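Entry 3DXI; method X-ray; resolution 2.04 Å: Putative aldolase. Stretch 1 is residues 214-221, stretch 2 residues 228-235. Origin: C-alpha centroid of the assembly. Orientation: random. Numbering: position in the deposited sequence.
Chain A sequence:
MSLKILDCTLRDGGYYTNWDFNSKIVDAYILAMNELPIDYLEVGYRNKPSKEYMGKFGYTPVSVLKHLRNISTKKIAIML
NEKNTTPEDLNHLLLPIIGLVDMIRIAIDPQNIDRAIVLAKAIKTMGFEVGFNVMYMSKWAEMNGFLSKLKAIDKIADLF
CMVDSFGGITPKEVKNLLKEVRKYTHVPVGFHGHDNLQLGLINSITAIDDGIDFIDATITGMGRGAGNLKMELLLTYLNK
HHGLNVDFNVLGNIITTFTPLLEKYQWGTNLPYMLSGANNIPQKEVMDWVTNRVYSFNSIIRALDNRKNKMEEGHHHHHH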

# COMPACT_ATOMS: atom_id res chain seq x y z
N PHE A 214 2.94 -19.98 -6.08
CA PHE A 214 3.17 -18.91 -7.06
C PHE A 214 2.64 -17.54 -6.63
O PHE A 214 1.59 -17.45 -5.99
CB PHE A 214 2.49 -19.26 -8.39
CG PHE A 214 3.35 -20.03 -9.35
CD1 PHE A 214 4.11 -19.36 -10.30
CD2 PHE A 214 3.36 -21.42 -9.34
CE1 PHE A 214 4.87 -20.06 -11.24
CE2 PHE A 214 4.11 -22.14 -10.28
CZ PHE A 214 4.87 -21.46 -11.23
N ILE A 215 3.36 -16.48 -6.98
CA ILE A 215 2.91 -15.12 -6.69
C ILE A 215 3.14 -14.27 -7.95
O ILE A 215 4.21 -14.33 -8.55
CB ILE A 215 3.67 -14.46 -5.52
CG1 ILE A 215 3.34 -15.17 -4.20
CG2 ILE A 215 3.28 -12.98 -5.41
CD1 ILE A 215 1.89 -15.08 -3.80
N ASP A 216 2.12 -13.51 -8.32
CA ASP A 216 2.16 -12.62 -9.49
C ASP A 216 2.40 -11.17 -9.04
O ASP A 216 1.91 -10.74 -7.99
CB ASP A 216 0.81 -12.65 -10.24
CG ASP A 216 0.63 -13.89 -11.10
OD1 ASP A 216 1.34 -14.89 -10.90
OD2 ASP A 216 -0.27 -13.85 -11.97
N ALA A 217 3.14 -10.43 -9.86
CA ALA A 217 3.42 -9.02 -9.59
C ALA A 217 3.93 -8.40 -10.89
O ALA A 217 4.17 -9.11 -11.86
CB ALA A 217 4.46 -8.88 -8.48
N THR A 218 4.08 -7.08 -10.91
CA THR A 218 4.58 -6.38 -12.09
C THR A 218 5.45 -5.20 -11.66
O THR A 218 5.31 -4.70 -10.55
CB THR A 218 3.42 -5.83 -12.97
OG1 THR A 218 2.66 -4.87 -12.23
CG2 THR A 218 2.50 -6.97 -13.41
N ILE A 219 6.37 -4.78 -12.53
CA ILE A 219 7.26 -3.66 -12.24
C ILE A 219 6.44 -2.37 -12.09
O ILE A 219 5.70 -1.98 -13.00
CB ILE A 219 8.33 -3.51 -13.35
CG1 ILE A 219 9.21 -4.77 -13.39
CG2 ILE A 219 9.17 -2.26 -13.12
CD1 ILE A 219 9.94 -5.07 -12.09
N THR A 220 6.58 -1.74 -10.93
CA THR A 220 5.87 -0.53 -10.52
C THR A 220 4.38 -0.77 -10.37
O THR A 220 3.60 0.18 -10.28
CB THR A 220 6.09 0.69 -11.48
OG1 THR A 220 5.51 0.43 -12.75
CG2 THR A 220 7.58 0.98 -11.66
N GLY A 221 3.98 -2.04 -10.32
CA GLY A 221 2.57 -2.39 -10.18
C GLY A 221 1.75 -2.10 -11.42
O GLY A 221 0.52 -2.14 -11.38
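Stretch 2, residues 228-235: NLKMELLL

What ties the two backbones together? Thr 218 is bridged to Lys 230 in a single beta bridge: Thr 218 N donates to Leu 229 O at 3.2 Å, and Met 231 N donates to Thr 218 O at 2.8 Å, almost perfectly straight. Farther along, Asn 228 N donates to Gly 221 O at 2.8 Å. At the bridge the two chains run in broadly the same sense, because Thr 218 bonds to the residues before and after Lys 230. Beside the bridge, a water joins the two backbones, donating to Asp 216 O (3.0 Å) and accepting from Leu 229 N (3.2 Å).

How does a side chain join in? Glu 232, in the first turn of the helix, brings its carboxylate back to the loop, where Thr 220 N donates to Glu 232 OE1 at 2.9 Å.

Why does the turn fit so closely? Gly 221 has positive phi, and its CA lies 3.9 Å from Lys 230 CA. A CB there would clash with Asn 228 O and Lys 230 CG.

Where does the helix lie? After Lys 230, the N-cap, helix 231-235 crosses strand 214-217 at 137°, 9.0 Å away at closest approach. Ala 217 CB packs 3.9 Å from Met 231 CE, a selenomethionine methyl, and 4.1 Å from Leu 229 CG. Ile 215 CG2 meets Leu 234 CD2 at 3.9 Å, while Ile 219 CD1 touches Met 231 CB at 3.9 Å.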

# COMPACT_ATOMS: atom_id res chain seq x y z
N ASN A 228 -1.36 -3.75 -9.99
CA ASN A 228 -1.01 -4.97 -9.27
C ASN A 228 -0.00 -4.74 -8.15
O ASN A 228 0.40 -3.61 -7.87
CB ASN A 228 -0.40 -5.99 -10.25
CG ASN A 228 -1.30 -6.28 -11.43
OD1 ASN A 228 -0.99 -5.93 -12.56
ND2 ASN A 228 -2.42 -6.92 -11.16
N LEU A 229 0.39 -5.82 -7.50
CA LEU A 229 1.39 -5.74 -6.44
C LEU A 229 2.66 -5.30 -7.16
O LEU A 229 2.97 -5.81 -8.23
CB LEU A 229 1.60 -7.12 -5.82
CG LEU A 229 2.89 -7.36 -5.02
CD1 LEU A 229 2.99 -6.38 -3.86
CD2 LEU A 229 2.90 -8.78 -4.52
N LYS A 230 3.38 -4.35 -6.57
CA LYS A 230 4.63 -3.87 -7.17
C LYS A 230 5.73 -4.89 -6.92
O LYS A 230 6.08 -5.19 -5.77
CB LYS A 230 5.01 -2.50 -6.58
CG LYS A 230 4.00 -1.42 -6.90
CD LYS A 230 4.50 -0.02 -6.56
CE LYS A 230 4.39 0.27 -5.08
NZ LYS A 230 3.92 1.68 -4.89
N MSE A 231 6.26 -5.45 -8.01
CA MSE A 231 7.31 -6.45 -7.92
C MSE A 231 8.46 -5.97 -7.05
O MSE A 231 8.98 -6.72 -6.23
CB MSE A 231 7.82 -6.82 -9.32
CG MSE A 231 8.94 -7.85 -9.32
SE MSE A 231 8.42 -9.56 -8.56
CE MSE A 231 7.65 -10.37 -10.16
N GLU A 232 8.86 -4.71 -7.22
CA GLU A 232 9.96 -4.16 -6.43
C GLU A 232 9.64 -4.17 -4.94
O GLU A 232 10.55 -4.31 -4.12
CB GLU A 232 10.28 -2.72 -6.87
CG GLU A 232 9.11 -1.74 -6.74
CD GLU A 232 8.32 -1.61 -8.01
OE1 GLU A 232 8.24 -2.60 -8.77
OE2 GLU A 232 7.78 -0.51 -8.26
N LEU A 233 8.37 -4.02 -4.58
CA LEU A 233 7.99 -4.03 -3.17
C LEU A 233 8.08 -5.45 -2.63
O LEU A 233 8.53 -5.68 -1.51
CB LEU A 233 6.56 -3.50 -2.98
CG LEU A 233 6.07 -3.44 -1.53
CD1 LEU A 233 7.07 -2.67 -0.67
CD2 LEU A 233 4.71 -2.76 -1.48
N LEU A 234 7.65 -6.42 -3.44
CA LEU A 234 7.70 -7.82 -3.05
C LEU A 234 9.15 -8.25 -2.80
O LEU A 234 9.46 -8.79 -1.75
CB LEU A 234 7.10 -8.70 -4.14
CG LEU A 234 7.17 -10.23 -3.98
CD1 LEU A 234 6.47 -10.66 -2.69
CD2 LEU A 234 6.52 -10.88 -5.20
N LEU A 235 10.02 -7.98 -3.78
CA LEU A 235 11.43 -8.35 -3.68
C LEU A 235 12.13 -7.66 -2.52
O LEU A 235 12.96 -8.27 -1.84
CB LEU A 235 12.17 -8.04 -4.98
CG LEU A 235 11.69 -8.81 -6.22
CD1 LEU A 235 12.57 -8.44 -7.41
CD2 LEU A 235 11.75 -10.31 -5.96
O HOH W 1 -0.23 -8.71 -8.72